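Local coordinates for A-type flavoprotein (Giardia intestinalis, PDB 2Q9U) that probably scavenges oxygen as a flavodiiron oxidoreductase, passing electrons from a bound flavin mononucleotide to an oxo-bridged diiron centre, at residues A[62-65]-A[66-70]. Sequence-based numbering, arbitrary orientation.
Sequences AEEW and LSRIA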
loop_
_atom_site.group_PDB
_atom_site.type_symbol
_atom_site.label_atom_id
_atom_site.label_comp_id
_atom_site.label_asym_id
_atom_site.label_seq_id
_atom_site.Cartn_x
_atom_site.Cartn_y
_atom_site.Cartn_z
ATOM N N ALA A 62 -3.189 24.492 -12.139
ATOM C CA ALA A 62 -3.287 25.899 -12.510
ATOM C C ALA A 62 -3.944 26.144 -13.859
ATOM O O ALA A 62 -4.812 27.005 -13.953
ATOM C CB ALA A 62 -1.905 26.582 -12.468
ATOM N N GLU A 63 -3.538 25.386 -14.890
ATOM C CA GLU A 63 -4.023 25.626 -16.266
ATOM C C GLU A 63 -5.473 25.231 -16.421
ATOM O O GLU A 63 -6.225 25.860 -17.155
ATOM C CB GLU A 63 -3.183 24.874 -17.311
ATOM C CG GLU A 63 -1.711 25.370 -17.423
ATOM C CD GLU A 63 -1.549 26.832 -17.916
ATOM O OE1 GLU A 63 -2.479 27.413 -18.543
ATOM O OE2 GLU A 63 -0.456 27.412 -17.681
ATOM N N GLU A 64 -5.865 24.180 -15.713
ATOM C CA GLU A 64 -7.291 23.818 -15.674
ATOM C C GLU A 64 -8.174 24.911 -15.058
ATOM O O GLU A 64 -9.224 25.283 -15.620
ATOM C CB GLU A 64 -7.466 22.484 -14.949
ATOM C CG GLU A 64 -8.921 21.967 -14.987
ATOM C CD GLU A 64 -9.138 20.635 -14.248
ATOM O OE1 GLU A 64 -8.176 19.987 -13.756
ATOM O OE2 GLU A 64 -10.317 20.252 -14.141
ATOM N N TRP A 65 -7.753 25.420 -13.903
ATOM C CA TRP A 65 -8.400 26.522 -13.203
ATOM C C TRP A 65 -8.477 27.770 -14.102
ATOM O O TRP A 65 -9.536 28.418 -14.232
ATOM C CB TRP A 65 -7.580 26.811 -11.946
ATOM C CG TRP A 65 -7.981 28.023 -11.122
ATOM C CD1 TRP A 65 -9.189 28.247 -10.501
ATOM C CD2 TRP A 65 -7.143 29.149 -10.782
ATOM N NE1 TRP A 65 -9.146 29.444 -9.822
ATOM C CE2 TRP A 65 -7.913 30.015 -9.977
ATOM C CE3 TRP A 65 -5.829 29.521 -11.118
ATOM C CZ2 TRP A 65 -7.413 31.248 -9.484
ATOM C CZ3 TRP A 65 -5.328 30.739 -10.622
ATOM C CH2 TRP A 65 -6.120 31.580 -9.815
ATOM N N LEU A 66 -7.363 28.106 -14.742
ATOM C CA LEU A 66 -7.352 29.295 -15.612
ATOM C C LEU A 66 -8.300 29.082 -16.802
ATOM O O LEU A 66 -8.982 30.032 -17.223
ATOM C CB LEU A 66 -5.920 29.580 -16.084
ATOM C CG LEU A 66 -4.984 30.068 -14.961
ATOM C CD1 LEU A 66 -3.507 30.101 -15.416
ATOM C CD2 LEU A 66 -5.429 31.445 -14.415
ATOM N N SER A 67 -8.345 27.845 -17.311
ATOM C CA SER A 67 -9.222 27.492 -18.439
ATOM C C SER A 67 -10.695 27.668 -18.081
ATOM O O SER A 67 -11.471 28.218 -18.870
ATOM C CB SER A 67 -8.954 26.072 -18.953
ATOM O OG SER A 67 -7.686 26.033 -19.587
ATOM N N ARG A 68 -11.075 27.192 -16.891
ATOM C CA ARG A 68 -12.432 27.405 -16.395
ATOM C C ARG A 68 -12.785 28.878 -16.209
ATOM O O ARG A 68 -13.867 29.314 -16.604
ATOM C CB ARG A 68 -12.673 26.625 -15.100
ATOM C CG ARG A 68 -12.554 25.114 -15.283
ATOM C CD ARG A 68 -13.064 24.442 -14.010
ATOM N NE ARG A 68 -12.770 23.014 -13.990
ATOM C CZ ARG A 68 -13.467 22.103 -14.657
ATOM N NH1 ARG A 68 -14.496 22.483 -15.416
ATOM N NH2 ARG A 68 -13.125 20.813 -14.565
ATOM N N ILE A 69 -11.867 29.651 -15.636
ATOM C CA ILE A 69 -12.093 31.095 -15.501
ATOM C C ILE A 69 -12.251 31.773 -16.873
ATOM O O ILE A 69 -13.192 32.527 -17.090
ATOM C CB ILE A 69 -10.960 31.805 -14.700
ATOM C CG1 ILE A 69 -10.971 31.308 -13.250
ATOM C CG2 ILE A 69 -11.210 33.330 -14.648
ATOM C CD1 ILE A 69 -9.703 31.703 -12.447
ATOM N N ALA A 70 -11.325 31.507 -17.776
ATOM C CA ALA A 70 -11.328 32.126 -19.116
ATOM C C ALA A 70 -12.593 31.795 -19.898
ATOM O O ALA A 70 -13.023 32.571 -20.760
ATOM C CB ALA A 70 -10.076 31.690 -19.916
#
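Four successive i to i+4 backbone hydrogen bonds, from the N of L66, S67, R68 and I69 to the O of A62, E63, E64 and W65, run along more than two turns of continuous alpha-helix. The O of E63 takes a second donor. S67 OG lies 2.8 Å and S67 N 2.9 Å from E63 O, reaching it from opposite faces of its carbonyl plane. OG lies beside its own backbone N (chi1 -69°), which lets the hydroxyl fold back onto the preceding turn. It also bonds to the hydroxyl of Y7.

E64 and R68 form an i to i+4 salt bridge, with E64 OE2 2.9 Å from R68 NH2. The two chains lie side by side and point the same way. OE2 uses its anti lone pair, and the carboxylate and guanidinium planes are 47° apart. R68 NH1 makes another salt bridge, to D279 of the second subunit.

W65 and I69 also run alongside each other. I69 CD1 sits over one face of the W65 indole in a CH-pi contact, 3.7 Å from the centroid of its five-membered ring. L66 CD2 packs 3.8 Å from W65 CE3. The indole NE1 bonds to S43 OG.

Helix 62-72 is the crossover of the beta-alpha-beta unit between strands 52-54 and 80-82, in the metallo-beta-lactamase-like domain. E64, R68 and I69 touch strand 17-24, while A62, W65 and L66 pack on helix 94-97.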